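Local coordinates for protein NADP-dependent glyceraldehyde-3-phosphate dehydrogenase (Bacillus halodurans, PDB 3PRL) that probably oxidises glyceraldehyde 3-phosphate to 3-phosphoglycerate with NADP+, without a phosphorylation step, as an enzyme of the aldehyde dehydrogenase family, at residues Glu49-Ala54 and Ser220-His225; Val155-Ser160 and Asp224-His229; Asp233-Thr238 and Glu245-Lys250. All coordinates share one frame; numbering follows the deposited sequence.

Contact 1: residues Glu49-Ala54 and Ser220-His225; sequences EEVNDA and SVIGDH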
loop_
_atom_site.group_PDB
_atom_site.type_symbol
_atom_site.label_atom_id
_atom_site.label_comp_id
_atom_site.label_asym_id
_atom_site.label_seq_id
_atom_site.Cartn_x
_atom_site.Cartn_y
_atom_site.Cartn_z
ATOM N N GLU D 49 38.650 16.777 -15.534
ATOM C CA GLU D 49 38.697 17.402 -14.203
ATOM C C GLU D 49 37.385 18.092 -13.872
ATOM O O GLU D 49 36.732 17.745 -12.896
ATOM C CB GLU D 49 39.843 18.417 -14.089
ATOM C CG GLU D 49 41.222 17.818 -14.124
ATOM C CD GLU D 49 41.468 17.042 -15.399
ATOM O OE1 GLU D 49 41.601 17.671 -16.477
ATOM O OE2 GLU D 49 41.509 15.794 -15.311
ATOM N N GLU D 50 36.999 19.065 -14.698
ATOM C CA GLU D 50 35.746 19.789 -14.492
ATOM C C GLU D 50 34.543 18.845 -14.290
ATOM O O GLU D 50 33.562 19.231 -13.650
ATOM C CB GLU D 50 35.513 20.789 -15.621
ATOM C CG GLU D 50 36.646 21.801 -15.722
ATOM C CD GLU D 50 36.548 22.697 -16.924
ATOM O OE1 GLU D 50 36.463 22.183 -18.061
ATOM O OE2 GLU D 50 36.581 23.925 -16.721
ATOM N N VAL D 51 34.657 17.614 -14.808
ATOM C CA VAL D 51 33.661 16.542 -14.637
ATOM C C VAL D 51 33.721 15.877 -13.247
ATOM O O VAL D 51 32.681 15.609 -12.642
ATOM C CB VAL D 51 33.763 15.466 -15.759
ATOM C CG1 VAL D 51 33.063 14.178 -15.364
ATOM C CG2 VAL D 51 33.176 15.982 -17.056
ATOM N N ASN D 52 34.936 15.604 -12.761
ATOM C CA ASN D 52 35.156 15.176 -11.378
ATOM C C ASN D 52 34.693 16.268 -10.426
ATOM O O ASN D 52 33.988 16.007 -9.469
ATOM C CB ASN D 52 36.636 14.864 -11.121
ATOM C CG ASN D 52 37.220 13.892 -12.132
ATOM O OD1 ASN D 52 36.557 12.946 -12.545
ATOM N ND2 ASN D 52 38.471 14.124 -12.537
ATOM N N ASP D 53 35.068 17.506 -10.723
ATOM C CA ASP D 53 34.689 18.639 -9.891
ATOM C C ASP D 53 33.192 18.749 -9.683
ATOM O O ASP D 53 32.743 19.015 -8.577
ATOM C CB ASP D 53 35.268 19.939 -10.444
ATOM C CG ASP D 53 36.699 20.183 -9.975
ATOM O OD1 ASP D 53 37.280 19.282 -9.331
ATOM O OD2 ASP D 53 37.237 21.278 -10.244
ATOM N N ALA D 54 32.431 18.526 -10.746
ATOM C CA ALA D 54 30.977 18.493 -10.674
ATOM C C ALA D 54 30.492 17.336 -9.805
ATOM O O ALA D 54 29.589 17.513 -8.992
ATOM C CB ALA D 54 30.384 18.389 -12.062
ATOM N N SER D 220 32.787 11.603 -25.595
ATOM C CA SER D 220 33.821 10.606 -25.341
ATOM C C SER D 220 34.844 11.158 -24.350
ATOM O O SER D 220 35.301 10.453 -23.454
ATOM C CB SER D 220 34.494 10.162 -26.636
ATOM O OG SER D 220 33.811 9.053 -27.184
ATOM N N VAL D 221 35.186 12.431 -24.517
ATOM C CA VAL D 221 36.009 13.155 -23.554
ATOM C C VAL D 221 35.354 13.090 -22.165
ATOM O O VAL D 221 36.023 13.249 -21.139
ATOM C CB VAL D 221 36.197 14.624 -23.986
ATOM C CG1 VAL D 221 37.457 15.211 -23.363
ATOM C CG2 VAL D 221 36.265 14.726 -25.500
ATOM N N ILE D 222 34.043 12.832 -22.150
ATOM C CA ILE D 222 33.256 12.746 -20.916
ATOM C C ILE D 222 32.420 11.468 -20.804
ATOM O O ILE D 222 32.169 10.994 -19.700
ATOM C CB ILE D 222 32.349 14.005 -20.703
ATOM C CG1 ILE D 222 31.462 14.296 -21.926
ATOM C CG2 ILE D 222 33.206 15.225 -20.379
ATOM C CD1 ILE D 222 30.050 13.788 -21.839
ATOM N N GLY D 223 32.006 10.922 -21.946
ATOM C CA GLY D 223 31.128 9.751 -21.999
ATOM C C GLY D 223 31.458 8.653 -21.002
ATOM O O GLY D 223 30.819 8.545 -19.953
ATOM N N ASP D 224 32.465 7.846 -21.329
ATOM C CA ASP D 224 32.883 6.713 -20.497
ATOM C C ASP D 224 33.254 7.094 -19.055
ATOM O O ASP D 224 32.805 6.438 -18.108
ATOM C CB ASP D 224 34.052 5.971 -21.151
ATOM C CG ASP D 224 33.693 5.365 -22.505
ATOM O OD1 ASP D 224 32.555 4.867 -22.697
ATOM O OD2 ASP D 224 34.576 5.378 -23.382
ATOM N N HIS D 225 34.059 8.150 -18.909
ATOM C CA HIS D 225 34.533 8.665 -17.610
ATOM C C HIS D 225 33.401 8.906 -16.600
ATOM O O HIS D 225 33.568 8.643 -15.406
ATOM C CB HIS D 225 35.328 9.959 -17.830
ATOM C CG HIS D 225 35.937 10.536 -16.585
ATOM N ND1 HIS D 225 37.124 10.077 -16.048
ATOM C CD2 HIS D 225 35.535 11.556 -15.786
ATOM C CE1 HIS D 225 37.423 10.782 -14.970
ATOM N NE2 HIS D 225 36.476 11.688 -14.791
#
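V51 and I222 mark the nearest approach of the two backbones, their CA atoms 7.3 Å apart. V51 sits in the first turn of helix 48-65, while I222 is the N-cap of the short helix 223-227. That short helix lies on the chain path between strands 212-214 and 234-238 of the Rossmann-like coenzyme-binding sheet, so helix 48-65 here packs beside the connection between two parallel strands. D224, which contacts NADP+ in this enzyme, belongs to the same short helix.

The two methyls of V51 part company. CG2 meets I222 CG2 at 3.4 Å, a tight fit for two methyl carbons, with the side chains crossing at about a right angle. CG1 instead reaches the edge of the H225 imidazole, lying near the ring plane 3.6 Å from CD2. The H225 ring is directed to helix 48-65 by a CG anti to the backbone N (chi1 -176°), which carries it across to N52.

There the H225 NE2 proton is given to N52 OD1, with an N-H...O angle of 158°. The oxygen lies close to the imidazole plane, whereas NE2 sits somewhat off the plane of the carbonyl, and the amide and ring planes are turned 52° against each other. H229 NE2 also bonds to N52 OD1, and the H225 and H229 rings meet nearly perpendicular, so a single amide oxygen ties two histidines to the helix. A leucine at H225 would probably cost N52 one of these two partners and leave its amide freer to turn. The H225 NE2 to N52 OD1 bond is short, at 2.6 Å.

Contact 2: residues Val155-Ser160 and Asp224-His229; sequences VVLAIS and DHLVEH
L157, on strand 144-159, faces L226 of the short helix 223-227 with 8.1 Å between their CA atoms, a spacing bridged by side chains.

L157 does most of the work through its forked end. With CG anti to the backbone N (chi1 178°), the branch is sent off the strand toward the helix, and its two methyls go to consecutive helix residues. CD1 meets L226 CD2 at 3.8 Å, an ordinary van der Waals distance, the two leucines crossing at about a right angle. CD2 makes a looser contact with V227, coming within 4.4 Å of its CG2.

All three touching residues are buried, and the contact is wholly apolar. The helix they pack against ends close by: E228 N still bonds back to D224 O at 2.9 Å, but H229 N turns to L226 O, three residues behind, as the chain leaves for strand 234-238. V184 and I235, on the strands that pair with 144-159, also touch L157, while V227 leans on I247 of helix 241-250.

The arrangement is that of a helix laid by aliphatic side chains over the parallel strands of a mixed sheet, as in the Rossmann-like coenzyme domain of aldehyde dehydrogenases. S160, an NADP+ contact, is the last residue of 155-160, and K186, another such contact, has its side chain about 4 Å from that of L226.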
loop_
_atom_site.group_PDB
_atom_site.type_symbol
_atom_site.label_atom_id
_atom_site.label_comp_id
_atom_site.label_asym_id
_atom_site.label_seq_id
_atom_site.Cartn_x
_atom_site.Cartn_y
_atom_site.Cartn_z
ATOM N N VAL D 155 24.490 10.622 -5.483
ATOM C CA VAL D 155 24.550 11.442 -6.690
ATOM C C VAL D 155 24.032 10.630 -7.869
ATOM O O VAL D 155 24.535 9.530 -8.145
ATOM C CB VAL D 155 25.999 11.952 -6.977
ATOM C CG1 VAL D 155 26.027 12.792 -8.238
ATOM C CG2 VAL D 155 26.522 12.779 -5.813
ATOM N N VAL D 156 23.023 11.162 -8.552
ATOM C CA VAL D 156 22.377 10.476 -9.681
ATOM C C VAL D 156 22.824 11.086 -10.988
ATOM O O VAL D 156 22.786 12.311 -11.154
ATOM C CB VAL D 156 20.804 10.488 -9.558
ATOM C CG1 VAL D 156 20.101 10.084 -10.853
ATOM C CG2 VAL D 156 20.350 9.562 -8.420
ATOM N N LEU D 157 23.265 10.231 -11.912
ATOM C CA LEU D 157 23.629 10.680 -13.251
ATOM C C LEU D 157 22.430 10.530 -14.161
ATOM O O LEU D 157 21.924 9.420 -14.352
ATOM C CB LEU D 157 24.829 9.895 -13.807
ATOM C CG LEU D 157 25.218 10.315 -15.242
ATOM C CD1 LEU D 157 26.003 11.612 -15.236
ATOM C CD2 LEU D 157 25.986 9.228 -15.961
ATOM N N ALA D 158 21.962 11.666 -14.671
ATOM C CA ALA D 158 20.823 11.737 -15.571
ATOM C C ALA D 158 21.336 12.118 -16.939
ATOM O O ALA D 158 21.978 13.173 -17.107
ATOM C CB ALA D 158 19.814 12.773 -15.091
ATOM N N ILE D 159 21.059 11.249 -17.909
ATOM C CA ILE D 159 21.507 11.443 -19.281
ATOM C C ILE D 159 20.281 11.424 -20.177
ATOM O O ILE D 159 19.632 10.394 -20.330
ATOM C CB ILE D 159 22.502 10.342 -19.729
ATOM C CG1 ILE D 159 23.430 9.930 -18.573
ATOM C CG2 ILE D 159 23.284 10.803 -21.005
ATOM C CD1 ILE D 159 24.049 8.519 -18.764
ATOM N N SER D 160 19.970 12.572 -20.754
ATOM C CA SER D 160 18.754 12.732 -21.538
ATOM C C SER D 160 19.010 12.843 -23.059
ATOM O O SER D 160 20.119 13.193 -23.470
ATOM C CB SER D 160 17.937 13.915 -21.000
ATOM O OG SER D 160 18.619 15.143 -21.178
ATOM N N ASP D 224 32.465 7.846 -21.329
ATOM C CA ASP D 224 32.883 6.713 -20.497
ATOM C C ASP D 224 33.254 7.094 -19.055
ATOM O O ASP D 224 32.805 6.438 -18.108
ATOM C CB ASP D 224 34.052 5.971 -21.151
ATOM C CG ASP D 224 33.693 5.365 -22.505
ATOM O OD1 ASP D 224 32.555 4.867 -22.697
ATOM O OD2 ASP D 224 34.576 5.378 -23.382
ATOM N N HIS D 225 34.059 8.150 -18.909
ATOM C CA HIS D 225 34.533 8.665 -17.610
ATOM C C HIS D 225 33.401 8.906 -16.600
ATOM O O HIS D 225 33.568 8.643 -15.406
ATOM C CB HIS D 225 35.328 9.959 -17.830
ATOM C CG HIS D 225 35.937 10.536 -16.585
ATOM N ND1 HIS D 225 37.124 10.077 -16.048
ATOM C CD2 HIS D 225 35.535 11.556 -15.786
ATOM C CE1 HIS D 225 37.423 10.782 -14.970
ATOM N NE2 HIS D 225 36.476 11.688 -14.791
ATOM N N LEU D 226 32.265 9.413 -17.082
ATOM C CA LEU D 226 31.094 9.610 -16.238
ATOM C C LEU D 226 30.529 8.273 -15.783
ATOM O O LEU D 226 30.399 8.025 -14.592
ATOM C CB LEU D 226 30.013 10.390 -16.979
ATOM C CG LEU D 226 30.167 11.897 -17.166
ATOM C CD1 LEU D 226 29.471 12.335 -18.448
ATOM C CD2 LEU D 226 29.603 12.639 -15.972
ATOM N N VAL D 227 30.216 7.416 -16.749
ATOM C CA VAL D 227 29.552 6.141 -16.517
ATOM C C VAL D 227 30.379 5.197 -15.639
ATOM O O VAL D 227 29.819 4.358 -14.926
ATOM C CB VAL D 227 29.123 5.514 -17.884
ATOM C CG1 VAL D 227 29.282 4.014 -17.934
ATOM C CG2 VAL D 227 27.700 5.917 -18.209
ATOM N N GLU D 228 31.699 5.388 -15.673
ATOM C CA GLU D 228 32.671 4.602 -14.917
ATOM C C GLU D 228 33.062 5.197 -13.562
ATOM O O GLU D 228 33.882 4.627 -12.861
ATOM C CB GLU D 228 33.944 4.410 -15.754
ATOM C CG GLU D 228 33.776 3.538 -16.996
ATOM C CD GLU D 228 35.021 3.490 -17.894
ATOM O OE1 GLU D 228 35.954 4.306 -17.708
ATOM O OE2 GLU D 228 35.057 2.630 -18.807
ATOM N N HIS D 229 32.491 6.342 -13.198
ATOM C CA HIS D 229 32.944 7.092 -12.018
ATOM C C HIS D 229 32.448 6.535 -10.682
ATOM O O HIS D 229 31.233 6.500 -10.448
ATOM C CB HIS D 229 32.518 8.561 -12.134
ATOM C CG HIS D 229 33.467 9.512 -11.477
ATOM N ND1 HIS D 229 33.472 9.739 -10.119
ATOM C CD2 HIS D 229 34.436 10.299 -11.995
ATOM C CE1 HIS D 229 34.411 10.620 -9.826
ATOM N NE2 HIS D 229 35.013 10.974 -10.949
#

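Contact 3: residues Asp233-Thr238 and Glu245-Lys250; sequences DMITFT and ERISEK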
loop_
_atom_site.group_PDB
_atom_site.type_symbol
_atom_site.label_atom_id
_atom_site.label_comp_id
_atom_site.label_asym_id
_atom_site.label_seq_id
_atom_site.Cartn_x
_atom_site.Cartn_y
_atom_site.Cartn_z
ATOM N N ASP D 233 26.218 6.867 -7.982
ATOM C CA ASP D 233 25.537 5.843 -7.219
ATOM C C ASP D 233 24.299 5.350 -7.950
ATOM O O ASP D 233 23.629 4.463 -7.465
ATOM C CB ASP D 233 25.165 6.387 -5.833
ATOM C CG ASP D 233 26.341 7.046 -5.141
ATOM O OD1 ASP D 233 27.198 6.312 -4.603
ATOM O OD2 ASP D 233 26.429 8.300 -5.155
ATOM N N MET D 234 23.996 5.944 -9.108
ATOM C CA MET D 234 22.849 5.550 -9.924
ATOM C C MET D 234 22.881 6.209 -11.300
ATOM O O MET D 234 23.164 7.421 -11.413
ATOM C CB MET D 234 21.539 5.920 -9.199
ATOM C CG MET D 234 20.266 5.281 -9.758
ATOM S SD MET D 234 19.302 6.322 -10.884
ATOM C CE MET D 234 17.883 5.240 -11.040
ATOM N N ILE D 235 22.572 5.419 -12.336
ATOM C CA ILE D 235 22.438 5.939 -13.701
ATOM C C ILE D 235 21.019 5.785 -14.248
ATOM O O ILE D 235 20.448 4.705 -14.174
ATOM C CB ILE D 235 23.436 5.264 -14.727
ATOM C CG1 ILE D 235 24.876 5.335 -14.236
ATOM C CG2 ILE D 235 23.313 5.891 -16.134
ATOM C CD1 ILE D 235 25.390 6.701 -14.102
ATOM N N THR D 236 20.468 6.868 -14.801
ATOM C CA THR D 236 19.219 6.794 -15.573
ATOM C C THR D 236 19.346 7.407 -16.966
ATOM O O THR D 236 19.658 8.591 -17.131
ATOM C CB THR D 236 18.032 7.391 -14.814
ATOM O OG1 THR D 236 16.873 7.329 -15.641
ATOM C CG2 THR D 236 18.315 8.843 -14.380
ATOM N N PHE D 237 19.077 6.594 -17.978
ATOM C CA PHE D 237 19.435 6.977 -19.333
ATOM C C PHE D 237 18.332 6.681 -20.324
ATOM O O PHE D 237 17.735 5.589 -20.329
ATOM C CB PHE D 237 20.747 6.273 -19.721
ATOM C CG PHE D 237 21.065 6.298 -21.196
ATOM C CD1 PHE D 237 21.883 7.288 -21.728
ATOM C CD2 PHE D 237 20.573 5.313 -22.042
ATOM C CE1 PHE D 237 22.197 7.304 -23.100
ATOM C CE2 PHE D 237 20.870 5.323 -23.402
ATOM C CZ PHE D 237 21.690 6.317 -23.928
ATOM N N THR D 238 18.078 7.675 -21.174
ATOM C CA THR D 238 17.199 7.516 -22.305
ATOM C C THR D 238 17.999 7.827 -23.559
ATOM O O THR D 238 18.686 8.851 -23.623
ATOM C CB THR D 238 15.999 8.462 -22.217
ATOM O OG1 THR D 238 15.274 8.196 -21.016
ATOM C CG2 THR D 238 15.099 8.280 -23.396
ATOM N N GLU D 245 23.531 0.016 -24.110
ATOM C CA GLU D 245 24.347 -1.203 -24.012
ATOM C C GLU D 245 25.734 -0.962 -23.423
ATOM O O GLU D 245 26.184 -1.697 -22.523
ATOM C CB GLU D 245 24.536 -1.760 -25.424
ATOM C CG GLU D 245 24.293 -3.235 -25.581
ATOM C CD GLU D 245 22.832 -3.534 -25.779
ATOM O OE1 GLU D 245 22.507 -4.479 -26.533
ATOM O OE2 GLU D 245 22.012 -2.807 -25.184
ATOM N N ARG D 246 26.411 0.044 -23.979
ATOM C CA ARG D 246 27.746 0.460 -23.549
ATOM C C ARG D 246 27.723 0.852 -22.083
ATOM O O ARG D 246 28.602 0.471 -21.323
ATOM C CB ARG D 246 28.241 1.665 -24.368
ATOM C CG ARG D 246 28.451 1.433 -25.854
ATOM C CD ARG D 246 28.751 2.765 -26.583
ATOM N NE ARG D 246 28.777 2.630 -28.046
ATOM C CZ ARG D 246 27.919 3.215 -28.882
ATOM N NH1 ARG D 246 26.952 4.001 -28.423
ATOM N NH2 ARG D 246 28.035 3.030 -30.195
ATOM N N ILE D 247 26.704 1.611 -21.691
ATOM C CA ILE D 247 26.570 2.076 -20.316
ATOM C C ILE D 247 26.417 0.906 -19.335
ATOM O O ILE D 247 27.154 0.820 -18.348
ATOM C CB ILE D 247 25.442 3.131 -20.204
ATOM C CG1 ILE D 247 25.929 4.450 -20.844
ATOM C CG2 ILE D 247 24.982 3.314 -18.750
ATOM C CD1 ILE D 247 24.824 5.467 -21.133
ATOM N N SER D 248 25.505 -0.009 -19.641
ATOM C CA SER D 248 25.289 -1.184 -18.808
ATOM C C SER D 248 26.596 -1.948 -18.716
ATOM O O SER D 248 27.013 -2.344 -17.629
ATOM C CB SER D 248 24.150 -2.053 -19.368
ATOM O OG SER D 248 23.912 -3.213 -18.572
ATOM N N GLU D 249 27.261 -2.102 -19.862
ATOM C CA GLU D 249 28.527 -2.824 -19.950
ATOM C C GLU D 249 29.623 -2.188 -19.096
ATOM O O GLU D 249 30.361 -2.902 -18.403
ATOM C CB GLU D 249 28.975 -2.935 -21.415
ATOM C CG GLU D 249 30.184 -3.854 -21.663
ATOM C CD GLU D 249 30.995 -3.456 -22.904
ATOM O OE1 GLU D 249 30.448 -2.759 -23.796
ATOM O OE2 GLU D 249 32.179 -3.845 -22.982
ATOM N N LYS D 250 29.741 -0.858 -19.151
ATOM C CA LYS D 250 30.879 -0.171 -18.524
ATOM C C LYS D 250 30.669 0.226 -17.060
ATOM O O LYS D 250 31.643 0.484 -16.346
ATOM C CB LYS D 250 31.353 1.039 -19.352
ATOM C CG LYS D 250 31.254 0.846 -20.869
ATOM C CD LYS D 250 32.448 1.348 -21.614
ATOM C CE LYS D 250 33.458 0.234 -21.854
ATOM N NZ LYS D 250 34.461 0.720 -22.831
#
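I247 lays the end of its side chain over one face of the F237 ring. Its CD1 is 3.8 Å from the ring centroid and 24° off the ring normal, a CH-pi contact. The methyl is displaced toward the rim, so its nearest ring atom is F237 CD1, at 3.5 Å, with CE1 next at 3.8 Å. The ring is brought to the helix by a first torsion that sets CG anti to the backbone N. The extended CG1-CD1 arm of I247 (chi2 165°) does the rest, carrying CD1 far enough to lie on the face.

The other branch of I247 goes elsewhere. Its CG2 meets I235 CG2 at 4.0 Å, methyl to methyl. One isoleucine thus spans two strand residues that are two apart and project from the same face, T236 between them turning its side chain away. The backbones stay well separated, with the I235 and I247 CA atoms 8.7 Å apart.

Strand 234-238, helix 241-250 and strand 256-259 form a beta-alpha-beta unit of the coenzyme-binding sheet, and this contact seats the helix on the first strand. The turn between them carries G240, an NADP+ contact, and T243, another, lies in the helix; the F237 side chain comes within about 4 Å of that of T243. L258 and L260 also touch F237, and I254 and V256 touch I235, adding apolar contacts from the second strand and the loops at its ends.

On the helix, S248 takes no part in the strand packing; its OG is hydrogen-bonded to M253 N of the second subunit. E245, one turn before E249, forms a salt bridge with K458.

How the contacts relate
Helix 223-227 serves both contact 1 and contact 2, whose centres are 9 Å apart: H225 meets helix 48-65, while L226 and V227 meet the strand. V51 CG1 lies 3.8 Å from L226 CD2, so the two contacts pack directly on each other. Contacts 2 and 3, 7 Å apart by their centres, are joined through paired strands, with L157 N 2.9 Å from M234 O, and through helix-to-helix packing, V227 CG2 lying 3.5 Å from I247 CG1. Residues that bind NADP+ in this protein, though none is bound to this chain, recur: D224 in contacts 1 and 2, S160 in contact 2, G240 and T243 between the segments of contact 3. The predicted active-site residue E259 ends the next strand, 256-259.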